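Protein Pcdhgc3 (Mus musculus, PDB 4ZI8) probably acts as a calcium-dependent cell-adhesion protein that helps set up specific neuronal connections, its first three extracellular cadherin repeats being the part described here. Local coordinates at residues D117-P123 against D151-N157; L159-S165 against L202-D208; D226-P232 against D260-N266; A233-Y239 against Q255-T259. All coordinates share one frame; numbering follows the deposited sequence.

Overall arrangement
From the N terminus, the chain leaves strand 107-116 of the first cadherin repeat and enters contact 1, where the linker 117-123 meets the loop 151-157 over calcium ions, closing a loop that holds strands 130-135 and 143-145. Contact 2 follows in series, pairing strand 159-164 with strand 199-208 in the second repeat around strands 170-176 and 182-188. It shares a calcium ion with contact 1, and Asn119 ND2 probably hydrogen-bonds Asp208 OD2. Strand 215-225 then leads to contact 3, the same kind of linker between the second and third repeats, its centre about 50 Å from that of contact 1. Contact 4 lies within the loop that contact 3 closes and pins the start of the third repeat to strand 252-259.

Contact 1: residues D117-P123 against D151-N157; sequences DINDNNP and DPDVGSN. With CA (calcium ion), chain O; CA (calcium ion), chain N; CA (calcium ion), chain P.
Asp117 and Asn157 approach from opposite directions, and Asn157 ND2 donates to Asp117 OD2 at 2.8 Å. Val154 N reaches Asp117 OD2 at 3.0 Å from the other face of the carboxylate. With CG anti to the backbone N (chi1 -169°), Asp117 holds OD2 against this loop while OD1 binds a first calcium ion. The amides of Asn119 and Asn157 are stacked, their planes only 10° apart. Asp153 crosses Asn119 at about a right angle and bridges two ions, OD1 on the first and OD2 on a second. Asp120, its carboxylate plane 17° from that of Asp153, binds the first ion through OD1 and a third through OD2. Asn121 ND2 lies 2.7 Å from Asp153 OD1, and its backbone N uses the syn lone pair of OD2. Replacing Asn157 by an alanine would probably leave Asp117 OD2 with one donor fewer and the Asn119 amide without its stacking partner. Asp151 chelates the second ion with both oxygens. In this cadherin calcium linker Ile118 O also serves the first ion, and Asn119 OD1, Asn121 O and Asn157 O the second. Glu29, Glu85 and, from strand 199-208, Asp208 complete these two sites, and Asn121 and Pro152 pack on Glu85 of helix 84-88.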
loop_
_atom_site.group_PDB
_atom_site.type_symbol
_atom_site.label_atom_id
_atom_site.label_comp_id
_atom_site.label_asym_id
_atom_site.label_seq_id
_atom_site.Cartn_x
_atom_site.Cartn_y
_atom_site.Cartn_z
ATOM N N ASP B 117 7.270 12.724 41.380
ATOM C CA ASP B 117 7.811 12.860 40.018
ATOM C C ASP B 117 8.256 14.245 39.698
ATOM O O ASP B 117 7.568 15.194 40.026
ATOM C CB ASP B 117 6.759 12.447 38.981
ATOM C CG ASP B 117 7.341 12.299 37.581
ATOM O OD1 ASP B 117 8.447 11.736 37.437
ATOM O OD2 ASP B 117 6.682 12.715 36.604
ATOM N N ILE B 118 9.404 14.389 39.036
ATOM C CA ILE B 118 9.695 15.655 38.390
ATOM C C ILE B 118 9.862 15.371 36.899
ATOM O O ILE B 118 10.104 14.221 36.477
ATOM C CB ILE B 118 10.968 16.385 38.978
ATOM C CG1 ILE B 118 12.238 15.645 38.593
ATOM C CG2 ILE B 118 10.864 16.526 40.538
ATOM C CD1 ILE B 118 13.535 16.264 39.163
ATOM N N ASN B 119 9.707 16.404 36.097
ATOM C CA ASN B 119 9.811 16.218 34.653
ATOM C C ASN B 119 11.249 16.230 34.168
ATOM O O ASN B 119 11.642 17.124 33.371
ATOM C CB ASN B 119 9.011 17.277 33.887
ATOM C CG ASN B 119 8.757 16.839 32.434
ATOM O OD1 ASN B 119 8.770 15.643 32.141
ATOM N ND2 ASN B 119 8.589 17.791 31.524
ATOM N N ASP B 120 12.025 15.227 34.607
ATOM C CA ASP B 120 13.436 15.112 34.244
ATOM C C ASP B 120 13.677 14.237 33.013
ATOM O O ASP B 120 14.838 13.973 32.667
ATOM C CB ASP B 120 14.268 14.574 35.426
ATOM C CG ASP B 120 13.667 13.325 36.090
ATOM O OD1 ASP B 120 12.495 12.983 35.842
ATOM O OD2 ASP B 120 14.358 12.706 36.949
ATOM N N ASN B 121 12.621 13.829 32.310
ATOM C CA ASN B 121 12.820 13.096 31.039
ATOM C C ASN B 121 12.067 13.669 29.831
ATOM O O ASN B 121 10.862 14.039 29.930
ATOM C CB ASN B 121 12.414 11.631 31.221
ATOM C CG ASN B 121 13.250 10.909 32.266
ATOM O OD1 ASN B 121 14.277 10.291 31.940
ATOM N ND2 ASN B 121 12.818 10.975 33.537
ATOM N N ASN B 122 12.783 13.749 28.710
ATOM C CA ASN B 122 12.187 13.928 27.375
ATOM C C ASN B 122 11.417 12.695 26.976
ATOM O O ASN B 122 11.774 11.598 27.385
ATOM C CB ASN B 122 13.249 14.147 26.301
ATOM C CG ASN B 122 14.104 15.351 26.538
ATOM O OD1 ASN B 122 13.649 16.364 27.043
ATOM N ND2 ASN B 122 15.367 15.261 26.121
ATOM N N PRO B 123 10.406 12.847 26.104
ATOM C CA PRO B 123 9.959 11.632 25.422
ATOM C C PRO B 123 11.122 11.095 24.602
ATOM O O PRO B 123 12.035 11.876 24.354
ATOM C CB PRO B 123 8.805 12.121 24.523
ATOM C CG PRO B 123 8.357 13.415 25.123
ATOM C CD PRO B 123 9.569 14.015 25.813
ATOM N N ASP B 151 7.646 8.370 27.266
ATOM C CA ASP B 151 8.182 9.302 28.263
ATOM C C ASP B 151 8.024 8.608 29.610
ATOM O O ASP B 151 6.905 8.266 29.990
ATOM C CB ASP B 151 7.422 10.628 28.229
ATOM C CG ASP B 151 8.080 11.738 29.045
ATOM O OD1 ASP B 151 8.468 11.525 30.220
ATOM O OD2 ASP B 151 8.195 12.854 28.488
ATOM N N PRO B 152 9.135 8.357 30.317
ATOM C CA PRO B 152 9.054 7.544 31.536
ATOM C C PRO B 152 8.572 8.293 32.786
ATOM O O PRO B 152 8.406 7.637 33.806
ATOM C CB PRO B 152 10.497 7.061 31.732
ATOM C CG PRO B 152 11.332 8.162 31.134
ATOM C CD PRO B 152 10.525 8.689 29.951
ATOM N N ASP B 153 8.370 9.605 32.723
ATOM C CA ASP B 153 7.794 10.358 33.824
ATOM C C ASP B 153 6.301 10.000 33.900
ATOM O O ASP B 153 5.808 9.214 33.087
ATOM C CB ASP B 153 8.004 11.869 33.632
ATOM C CG ASP B 153 9.473 12.251 33.485
ATOM O OD1 ASP B 153 10.311 11.708 34.244
ATOM O OD2 ASP B 153 9.809 13.074 32.593
ATOM N N VAL B 154 5.582 10.558 34.868
ATOM C CA VAL B 154 4.180 10.200 35.026
ATOM C C VAL B 154 3.305 11.423 35.061
ATOM O O VAL B 154 3.785 12.556 35.104
ATOM C CB VAL B 154 3.922 9.342 36.300
ATOM C CG1 VAL B 154 4.433 7.928 36.096
ATOM C CG2 VAL B 154 4.540 9.982 37.556
ATOM N N GLY B 155 2.000 11.187 35.017
ATOM C CA GLY B 155 1.040 12.271 34.980
ATOM C C GLY B 155 1.271 13.211 33.813
ATOM O O GLY B 155 1.499 12.793 32.653
ATOM N N SER B 156 1.258 14.502 34.122
ATOM C CA SER B 156 1.390 15.498 33.079
ATOM C C SER B 156 2.786 15.511 32.538
ATOM O O SER B 156 3.008 16.043 31.459
ATOM C CB SER B 156 1.007 16.877 33.596
ATOM O OG SER B 156 -0.397 16.975 33.659
ATOM N N ASN B 157 3.724 14.896 33.253
ATOM C CA ASN B 157 5.104 14.850 32.788
ATOM C C ASN B 157 5.371 13.763 31.741
ATOM O O ASN B 157 6.451 13.731 31.128
ATOM C CB ASN B 157 6.055 14.665 33.964
ATOM C CG ASN B 157 5.943 15.796 34.978
ATOM O OD1 ASN B 157 5.689 16.942 34.612
ATOM N ND2 ASN B 157 6.078 15.466 36.266
HETATM CA CA CA O . 10.561 11.927 36.568
HETATM CA CA CA N . 8.672 13.947 30.601
HETATM CA CA CA P . 14.226 10.556 37.509
HETATM O O HOH W 1 5.594 17.323 38.265
HETATM O O HOH W 2 15.413 10.210 35.440
#

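Contact 2: residues L159-S165 against L202-D208; sequences LQTYELS and LVLTALD. With CA (calcium ion), chain N.
Leu159 opens the strand by laying CD1 on Ala206 CB at 3.8 Å. Gln160 and Thr161 then share one acceptor: Leu207 O takes Gln160 N at 2.9 Å and Thr161 N at 3.1 Å, a classic beta bulge that shifts the antiparallel register by one. Thr161 CG2 lies side by side with Leu207 CD1. On the other face of the sheet the Tyr162 ring meets Ala206 obliquely, CE2 3.7 Å from Ala206 CB. Were Tyr162 replaced by an alanine, a gap would probably open beside Leu204 and Ala206, and Lys182 O and Ala149 N would lose the hydroxyl that bonds them. Two backbone bonds follow, Glu163 N to Thr205 O and Thr205 N to Glu163 O, both 2.8 Å. Glu163 CG meets Leu207 CD1, and Leu164 CD1 touches Leu202 CB. Ser165 OG sits between the backbone N and the carbonyl carbon (chi1 53°), where it accepts from Val203 N at 2.9 Å. Asp208 OD2 binds a calcium ion at 2.5 Å, while OD1 accepts from Arg214 N and Gly210 N. Strand 159-164 forms an edge of this cadherin-repeat sheet, strand 199-208 pairs on its other side with strand 215-225, and Tyr162, Leu164 and Leu204 pack against strands 170-176 and 182-188.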
loop_
_atom_site.group_PDB
_atom_site.type_symbol
_atom_site.label_atom_id
_atom_site.label_comp_id
_atom_site.label_asym_id
_atom_site.label_seq_id
_atom_site.Cartn_x
_atom_site.Cartn_y
_atom_site.Cartn_z
ATOM N N LEU B 159 4.042 11.514 28.166
ATOM C CA LEU B 159 3.686 11.885 26.784
ATOM C C LEU B 159 2.266 12.426 26.720
ATOM O O LEU B 159 1.336 11.781 27.216
ATOM C CB LEU B 159 3.839 10.670 25.860
ATOM C CG LEU B 159 3.575 10.933 24.358
ATOM C CD1 LEU B 159 4.543 11.944 23.802
ATOM C CD2 LEU B 159 3.707 9.660 23.574
ATOM N N GLN B 160 2.099 13.619 26.146
ATOM C CA GLN B 160 0.775 14.208 25.998
ATOM C C GLN B 160 0.304 14.322 24.536
ATOM O O GLN B 160 -0.887 14.144 24.240
ATOM C CB GLN B 160 0.739 15.598 26.633
ATOM C CG GLN B 160 0.955 15.554 28.163
ATOM C CD GLN B 160 0.045 14.575 28.887
ATOM O OE1 GLN B 160 -1.165 14.529 28.642
ATOM N NE2 GLN B 160 0.627 13.779 29.792
ATOM N N THR B 161 1.207 14.664 23.628
ATOM C CA THR B 161 0.742 14.857 22.267
ATOM C C THR B 161 1.874 14.780 21.268
ATOM O O THR B 161 3.032 14.587 21.656
ATOM C CB THR B 161 -0.007 16.192 22.122
ATOM O OG1 THR B 161 -0.789 16.147 20.917
ATOM C CG2 THR B 161 0.948 17.375 22.078
ATOM N N TYR B 162 1.511 14.870 19.985
ATOM C CA TYR B 162 2.466 14.855 18.883
ATOM C C TYR B 162 2.150 16.005 17.963
ATOM O O TYR B 162 0.985 16.409 17.859
ATOM C CB TYR B 162 2.386 13.560 18.075
ATOM C CG TYR B 162 2.814 12.262 18.746
ATOM C CD1 TYR B 162 1.884 11.470 19.406
ATOM C CD2 TYR B 162 4.126 11.796 18.637
ATOM C CE1 TYR B 162 2.248 10.261 19.991
ATOM C CE2 TYR B 162 4.500 10.575 19.201
ATOM C CZ TYR B 162 3.550 9.816 19.882
ATOM O OH TYR B 162 3.882 8.613 20.454
ATOM N N GLU B 163 3.172 16.540 17.302
ATOM C CA GLU B 163 2.971 17.555 16.295
ATOM C C GLU B 163 3.739 17.137 15.063
ATOM O O GLU B 163 4.734 16.405 15.155
ATOM C CB GLU B 163 3.430 18.925 16.770
ATOM C CG GLU B 163 2.646 19.399 17.951
ATOM C CD GLU B 163 3.016 20.789 18.390
ATOM O OE1 GLU B 163 4.115 21.262 18.025
ATOM O OE2 GLU B 163 2.196 21.416 19.090
ATOM N N LEU B 164 3.269 17.608 13.914
ATOM C CA LEU B 164 3.871 17.266 12.640
ATOM C C LEU B 164 4.306 18.537 11.930
ATOM O O LEU B 164 3.606 19.545 11.947
ATOM C CB LEU B 164 2.895 16.464 11.784
ATOM C CG LEU B 164 3.436 15.943 10.454
ATOM C CD1 LEU B 164 4.494 14.845 10.680
ATOM C CD2 LEU B 164 2.267 15.467 9.561
ATOM N N SER B 165 5.490 18.500 11.330
ATOM C CA SER B 165 5.968 19.626 10.559
ATOM C C SER B 165 4.982 20.041 9.455
ATOM O O SER B 165 4.274 19.219 8.867
ATOM C CB SER B 165 7.318 19.276 9.932
ATOM O OG SER B 165 7.182 18.067 9.213
ATOM N N LEU B 202 9.493 14.845 6.535
ATOM C CA LEU B 202 8.700 15.364 7.623
ATOM C C LEU B 202 9.392 15.172 8.961
ATOM O O LEU B 202 10.287 14.412 9.066
ATOM C CB LEU B 202 7.375 14.641 7.711
ATOM C CG LEU B 202 6.522 14.462 6.492
ATOM C CD1 LEU B 202 5.454 13.439 6.705
ATOM C CD2 LEU B 202 5.906 15.778 6.134
ATOM N N VAL B 203 8.919 15.882 9.969
ATOM C CA VAL B 203 9.405 15.712 11.311
ATOM C C VAL B 203 8.215 15.545 12.255
ATOM O O VAL B 203 7.364 16.373 12.300
ATOM C CB VAL B 203 10.283 16.860 11.834
ATOM C CG1 VAL B 203 10.763 16.564 13.232
ATOM C CG2 VAL B 203 11.475 17.074 10.944
ATOM N N LEU B 204 8.189 14.434 12.966
ATOM C CA LEU B 204 7.226 14.171 14.021
ATOM C C LEU B 204 7.853 14.557 15.363
ATOM O O LEU B 204 8.948 14.090 15.705
ATOM C CB LEU B 204 6.823 12.696 14.054
ATOM C CG LEU B 204 5.840 12.214 15.130
ATOM C CD1 LEU B 204 4.485 12.779 14.872
ATOM C CD2 LEU B 204 5.803 10.676 15.230
ATOM N N THR B 205 7.158 15.410 16.097
ATOM C CA THR B 205 7.599 15.844 17.424
ATOM C C THR B 205 6.712 15.238 18.506
ATOM O O THR B 205 5.498 15.369 18.445
ATOM C CB THR B 205 7.578 17.352 17.529
ATOM O OG1 THR B 205 8.530 17.882 16.612
ATOM C CG2 THR B 205 7.941 17.806 18.943
ATOM N N ALA B 206 7.310 14.540 19.467
ATOM C CA ALA B 206 6.549 14.078 20.626
ATOM C C ALA B 206 6.768 15.044 21.787
ATOM O O ALA B 206 7.905 15.464 22.012
ATOM C CB ALA B 206 6.968 12.703 21.013
ATOM N N LEU B 207 5.688 15.422 22.477
ATOM C CA LEU B 207 5.765 16.382 23.591
ATOM C C LEU B 207 5.125 15.842 24.869
ATOM O O LEU B 207 4.061 15.217 24.833
ATOM C CB LEU B 207 5.068 17.686 23.232
ATOM C CG LEU B 207 5.605 18.410 22.000
ATOM C CD1 LEU B 207 4.443 18.686 21.028
ATOM C CD2 LEU B 207 6.286 19.705 22.387
ATOM N N ASP B 208 5.753 16.119 26.002
ATOM C CA ASP B 208 5.115 15.780 27.254
ATOM C C ASP B 208 4.310 17.006 27.688
ATOM O O ASP B 208 4.208 17.974 26.938
ATOM C CB ASP B 208 6.139 15.298 28.312
ATOM C CG ASP B 208 7.105 16.381 28.799
ATOM O OD1 ASP B 208 6.844 17.596 28.714
ATOM O OD2 ASP B 208 8.161 15.979 29.327
HETATM CA CA CA N . 8.672 13.947 30.601
HETATM O O HOH W 3 7.330 18.410 14.094
#

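Contact 3: residues D226-P232 against D260-N266; sequences DANDNAP and DLDEGLN. With CA (calcium ion), chain Q; CA (calcium ion), chain S; CA (calcium ion), chain R.
Asp226 OD2 is gripped from opposite faces of its carboxylate by Asn266 ND2 at 2.7 Å and Glu263 N at 3.1 Å. CG stands opposite the backbone N (chi1 -179°), which lets OD1 bind a calcium ion while OD2 holds the loop. Asp262 is the matching bridge: OD1 binds that same ion and OD2 a second one at 2.4 Å. Asn230 ND2 donates almost straight to Asp262 OD1 (2.9 Å, 179°) from above the plane, and its backbone N uses the syn lone pair of OD2. Asp229, its carboxylate plane only 18° from that of Asp262, binds the first ion through OD1 and a third through OD2. Asp260 embraces the second ion with both oxygens, joined there by Asn228 OD1, Asn230 O and Asn266 O, while Ala227 O serves the first. A water joins Ala231 O to Leu261 N. In this cadherin inter-repeat linker Glu136, Asp193, Glu195 and Asp316 contribute further ligands, and Pro232 packs on Ala314 of strand 307-316 and Ile269 of strand 269-273.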
loop_
_atom_site.group_PDB
_atom_site.type_symbol
_atom_site.label_atom_id
_atom_site.label_comp_id
_atom_site.label_asym_id
_atom_site.label_seq_id
_atom_site.Cartn_x
_atom_site.Cartn_y
_atom_site.Cartn_z
ATOM N N ASP B 226 6.399 5.827 -7.791
ATOM C CA ASP B 226 5.814 6.163 -9.076
ATOM C C ASP B 226 4.672 5.220 -9.447
ATOM O O ASP B 226 4.743 4.004 -9.205
ATOM C CB ASP B 226 6.870 6.108 -10.187
ATOM C CG ASP B 226 6.296 6.474 -11.549
ATOM O OD1 ASP B 226 5.717 7.571 -11.663
ATOM O OD2 ASP B 226 6.424 5.676 -12.510
ATOM N N ALA B 227 3.623 5.783 -10.026
ATOM C CA ALA B 227 2.591 4.989 -10.664
ATOM C C ALA B 227 2.527 5.406 -12.125
ATOM O O ALA B 227 2.976 6.507 -12.480
ATOM C CB ALA B 227 1.265 5.189 -9.998
ATOM N N ASN B 228 1.983 4.529 -12.963
ATOM C CA ASN B 228 1.856 4.800 -14.387
ATOM C C ASN B 228 0.661 5.699 -14.629
ATOM O O ASN B 228 -0.366 5.256 -15.135
ATOM C CB ASN B 228 1.702 3.494 -15.158
ATOM C CG ASN B 228 1.911 3.655 -16.653
ATOM O OD1 ASN B 228 2.599 4.566 -17.126
ATOM N ND2 ASN B 228 1.348 2.722 -17.414
ATOM N N ASP B 229 0.773 6.962 -14.244
ATOM C CA ASP B 229 -0.350 7.861 -14.437
ATOM C C ASP B 229 -0.075 8.853 -15.535
ATOM O O ASP B 229 -0.698 9.911 -15.580
ATOM C CB ASP B 229 -0.720 8.583 -13.124
ATOM C CG ASP B 229 0.467 9.281 -12.456
ATOM O OD1 ASP B 229 1.601 9.135 -12.927
ATOM O OD2 ASP B 229 0.274 9.966 -11.426
ATOM N N ASN B 230 0.840 8.513 -16.440
ATOM C CA ASN B 230 1.022 9.318 -17.642
ATOM C C ASN B 230 1.117 8.491 -18.912
ATOM O O ASN B 230 1.845 7.504 -18.958
ATOM C CB ASN B 230 2.269 10.186 -17.520
ATOM C CG ASN B 230 2.102 11.268 -16.502
ATOM O OD1 ASN B 230 1.534 12.325 -16.783
ATOM N ND2 ASN B 230 2.600 11.018 -15.304
ATOM N N ALA B 231 0.378 8.896 -19.941
ATOM C CA ALA B 231 0.454 8.237 -21.247
ATOM C C ALA B 231 1.579 8.850 -22.026
ATOM O O ALA B 231 1.891 10.028 -21.827
ATOM C CB ALA B 231 -0.837 8.400 -22.004
ATOM N N PRO B 232 2.191 8.065 -22.914
ATOM C CA PRO B 232 3.147 8.602 -23.885
ATOM C C PRO B 232 2.492 9.703 -24.697
ATOM O O PRO B 232 1.273 9.720 -24.828
ATOM C CB PRO B 232 3.477 7.395 -24.749
ATOM C CG PRO B 232 3.283 6.248 -23.824
ATOM C CD PRO B 232 2.086 6.601 -23.013
ATOM N N ASP B 260 7.309 10.175 -22.230
ATOM C CA ASP B 260 6.439 9.718 -21.146
ATOM C C ASP B 260 7.015 10.264 -19.846
ATOM O O ASP B 260 8.206 10.177 -19.596
ATOM C CB ASP B 260 6.340 8.179 -21.121
ATOM C CG ASP B 260 5.211 7.653 -20.231
ATOM O OD1 ASP B 260 5.147 8.011 -19.038
ATOM O OD2 ASP B 260 4.384 6.855 -20.733
ATOM N N LEU B 261 6.170 10.856 -19.027
ATOM C CA LEU B 261 6.684 11.518 -17.845
ATOM C C LEU B 261 6.952 10.572 -16.681
ATOM O O LEU B 261 7.550 10.979 -15.672
ATOM C CB LEU B 261 5.719 12.617 -17.405
ATOM C CG LEU B 261 5.733 13.870 -18.281
ATOM C CD1 LEU B 261 4.692 14.862 -17.779
ATOM C CD2 LEU B 261 7.104 14.513 -18.240
ATOM N N ASP B 262 6.504 9.328 -16.786
ATOM C CA ASP B 262 6.652 8.404 -15.669
ATOM C C ASP B 262 8.069 7.837 -15.554
ATOM O O ASP B 262 8.918 8.032 -16.428
ATOM C CB ASP B 262 5.674 7.247 -15.783
ATOM C CG ASP B 262 4.239 7.669 -15.645
ATOM O OD1 ASP B 262 3.877 8.477 -14.763
ATOM O OD2 ASP B 262 3.434 7.146 -16.417
ATOM N N GLU B 263 8.306 7.126 -14.451
ATOM C CA GLU B 263 9.618 6.578 -14.134
ATOM C C GLU B 263 9.806 5.146 -14.621
ATOM O O GLU B 263 8.868 4.357 -14.610
ATOM C CB GLU B 263 9.843 6.628 -12.615
ATOM C CG GLU B 263 11.074 5.926 -12.141
ATOM C CD GLU B 263 11.169 5.918 -10.635
ATOM O OE1 GLU B 263 10.332 5.244 -9.992
ATOM O OE2 GLU B 263 12.068 6.594 -10.093
ATOM N N GLY B 264 11.031 4.815 -15.010
ATOM C CA GLY B 264 11.404 3.443 -15.303
ATOM C C GLY B 264 10.534 2.833 -16.378
ATOM O O GLY B 264 10.330 3.441 -17.422
ATOM N N LEU B 265 9.981 1.657 -16.107
ATOM C CA LEU B 265 9.167 0.951 -17.095
ATOM C C LEU B 265 7.916 1.736 -17.435
ATOM O O LEU B 265 7.450 1.722 -18.592
ATOM C CB LEU B 265 8.782 -0.443 -16.592
ATOM C CG LEU B 265 9.943 -1.432 -16.357
ATOM C CD1 LEU B 265 9.491 -2.601 -15.485
ATOM C CD2 LEU B 265 10.477 -1.937 -17.665
ATOM N N ASN B 266 7.376 2.409 -16.430
ATOM C CA ASN B 266 6.188 3.216 -16.594
ATOM C C ASN B 266 6.396 4.321 -17.628
ATOM O O ASN B 266 5.445 4.886 -18.151
ATOM C CB ASN B 266 5.776 3.841 -15.270
ATOM C CG ASN B 266 5.305 2.820 -14.235
ATOM O OD1 ASN B 266 4.730 1.778 -14.564
ATOM N ND2 ASN B 266 5.530 3.140 -12.959
HETATM CA CA CA Q . 3.766 8.658 -12.404
HETATM CA CA CA S . 3.599 6.100 -18.587
HETATM CA CA CA R . 1.707 11.711 -10.919
HETATM O O HOH W 4 9.116 4.587 -7.756
HETATM O O HOH W 5 4.840 1.631 -10.689
HETATM O O HOH W 6 1.296 12.862 -13.037
HETATM O O HOH W 7 3.747 11.750 -20.475
HETATM O O HOH W 8 -0.124 12.721 -10.108
#

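Contact 4: residues A233-Y239 against Q255-T259; sequences AFNQSLY and QVLAT
The Phe234 ring carries Ala258 CB over the centre of one face, a CH-pi contact 3.9 Å from the centroid, and meets Val256 CG2 at its edge. Tyr239 is sandwiched: Gln236 CG lies over one face, offset toward the rim, and Val256 CG1 over the opposite one, likewise offset. CG opposite the carbonyl carbon (chi1 -62°) brings the Tyr239 ring onto Val256. Val256 thus serves both rings, one methyl to each, at the start of the third cadherin repeat, a Greek-key beta sandwich. Strand 233-234 pairs antiparallel with strand 252-259, then the chain crosses to the other sheet, where Tyr239 bonds to strand 324-333. Ala233 and Thr259 exchange two backbone bonds, and Asn235 N adds a third to Leu257 O at 2.8 Å and 173°. The Asn235 side chain crosses that of Leu257 at a slant, Asn235 ND2 3.4 Å from Leu257 CD2. One water donates to Ala233 O and Asn235 OD1 and accepts from Thr259 OG1. The Tyr239 hydroxyl accepts from Leu257 N, with OH and N 3.0 Å apart.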
loop_
_atom_site.group_PDB
_atom_site.type_symbol
_atom_site.label_atom_id
_atom_site.label_comp_id
_atom_site.label_asym_id
_atom_site.label_seq_id
_atom_site.Cartn_x
_atom_site.Cartn_y
_atom_site.Cartn_z
ATOM N N ALA B 233 3.292 10.626 -25.213
ATOM C CA ALA B 233 2.780 11.682 -26.076
ATOM C C ALA B 233 3.746 11.896 -27.220
ATOM O O ALA B 233 4.913 12.202 -26.978
ATOM C CB ALA B 233 2.586 12.977 -25.297
ATOM N N PHE B 234 3.270 11.753 -28.452
ATOM C CA PHE B 234 4.123 12.004 -29.610
ATOM C C PHE B 234 4.498 13.471 -29.737
ATOM O O PHE B 234 3.711 14.344 -29.401
ATOM C CB PHE B 234 3.439 11.505 -30.894
ATOM C CG PHE B 234 3.644 10.038 -31.127
ATOM C CD1 PHE B 234 4.835 9.574 -31.673
ATOM C CD2 PHE B 234 2.681 9.119 -30.753
ATOM C CE1 PHE B 234 5.049 8.237 -31.860
ATOM C CE2 PHE B 234 2.892 7.759 -30.950
ATOM C CZ PHE B 234 4.071 7.321 -31.496
ATOM N N ASN B 235 5.725 13.726 -30.181
ATOM C CA ASN B 235 6.182 15.076 -30.465
ATOM C C ASN B 235 5.313 15.744 -31.503
ATOM O O ASN B 235 5.039 16.939 -31.427
ATOM C CB ASN B 235 7.635 15.064 -30.926
ATOM C CG ASN B 235 8.607 15.126 -29.763
ATOM O OD1 ASN B 235 8.290 14.699 -28.652
ATOM N ND2 ASN B 235 9.791 15.675 -30.006
ATOM N N GLN B 236 4.883 14.959 -32.479
ATOM C CA GLN B 236 3.954 15.444 -33.476
ATOM C C GLN B 236 3.023 14.322 -33.867
ATOM O O GLN B 236 3.365 13.141 -33.759
ATOM C CB GLN B 236 4.693 16.013 -34.691
ATOM C CG GLN B 236 5.765 15.150 -35.235
ATOM C CD GLN B 236 6.540 15.837 -36.334
ATOM O OE1 GLN B 236 7.541 16.498 -36.072
ATOM N NE2 GLN B 236 6.071 15.706 -37.570
ATOM N N SER B 237 1.822 14.701 -34.277
ATOM C CA SER B 237 0.775 13.743 -34.559
ATOM C C SER B 237 0.907 13.219 -35.974
ATOM O O SER B 237 0.473 12.111 -36.268
ATOM C CB SER B 237 -0.598 14.376 -34.368
ATOM O OG SER B 237 -0.922 14.418 -32.990
ATOM N N LEU B 238 1.517 14.021 -36.834
ATOM C CA LEU B 238 1.598 13.694 -38.243
ATOM C C LEU B 238 3.031 13.828 -38.733
ATOM O O LEU B 238 3.666 14.879 -38.546
ATOM C CB LEU B 238 0.654 14.592 -39.054
ATOM C CG LEU B 238 0.724 14.561 -40.587
ATOM C CD1 LEU B 238 0.492 13.162 -41.111
ATOM C CD2 LEU B 238 -0.299 15.504 -41.178
ATOM N N TYR B 239 3.530 12.755 -39.349
ATOM C CA TYR B 239 4.830 12.762 -40.030
ATOM C C TYR B 239 4.637 12.574 -41.545
ATOM O O TYR B 239 3.817 11.760 -41.965
ATOM C CB TYR B 239 5.747 11.664 -39.477
ATOM C CG TYR B 239 6.101 11.794 -38.008
ATOM C CD1 TYR B 239 5.221 11.379 -37.020
ATOM C CD2 TYR B 239 7.336 12.301 -37.614
ATOM C CE1 TYR B 239 5.553 11.485 -35.677
ATOM C CE2 TYR B 239 7.681 12.406 -36.290
ATOM C CZ TYR B 239 6.789 11.999 -35.320
ATOM O OH TYR B 239 7.147 12.113 -33.993
ATOM N N GLN B 255 11.564 8.927 -38.478
ATOM C CA GLN B 255 11.690 8.510 -37.079
ATOM C C GLN B 255 10.627 9.211 -36.220
ATOM O O GLN B 255 10.590 10.442 -36.133
ATOM C CB GLN B 255 13.087 8.793 -36.536
ATOM C CG GLN B 255 13.292 8.303 -35.107
ATOM C CD GLN B 255 14.717 8.471 -34.630
ATOM O OE1 GLN B 255 15.447 9.348 -35.101
ATOM N NE2 GLN B 255 15.131 7.618 -33.706
ATOM N N VAL B 256 9.754 8.433 -35.587
ATOM C CA VAL B 256 8.738 9.029 -34.741
ATOM C C VAL B 256 9.243 9.065 -33.292
ATOM O O VAL B 256 10.114 8.277 -32.900
ATOM C CB VAL B 256 7.416 8.278 -34.840
ATOM C CG1 VAL B 256 6.976 8.187 -36.328
ATOM C CG2 VAL B 256 7.553 6.877 -34.238
ATOM N N LEU B 257 8.727 10.001 -32.510
ATOM C CA LEU B 257 9.230 10.164 -31.150
ATOM C C LEU B 257 8.098 10.515 -30.200
ATOM O O LEU B 257 7.412 11.528 -30.385
ATOM C CB LEU B 257 10.317 11.235 -31.102
ATOM C CG LEU B 257 10.776 11.621 -29.683
ATOM C CD1 LEU B 257 11.472 10.450 -29.001
ATOM C CD2 LEU B 257 11.654 12.865 -29.666
ATOM N N ALA B 258 7.905 9.675 -29.185
ATOM C CA ALA B 258 6.975 9.970 -28.091
ATOM C C ALA B 258 7.759 10.065 -26.807
ATOM O O ALA B 258 8.838 9.489 -26.718
ATOM C CB ALA B 258 5.907 8.892 -27.982
ATOM N N THR B 259 7.228 10.783 -25.821
ATOM C CA THR B 259 7.856 10.851 -24.501
ATOM C C THR B 259 6.827 10.521 -23.424
ATOM O O THR B 259 5.626 10.600 -23.666
ATOM C CB THR B 259 8.445 12.231 -24.212
ATOM O OG1 THR B 259 7.381 13.186 -24.179
ATOM C CG2 THR B 259 9.436 12.633 -25.286
HETATM O O HOH W 9 6.473 14.315 -26.694
#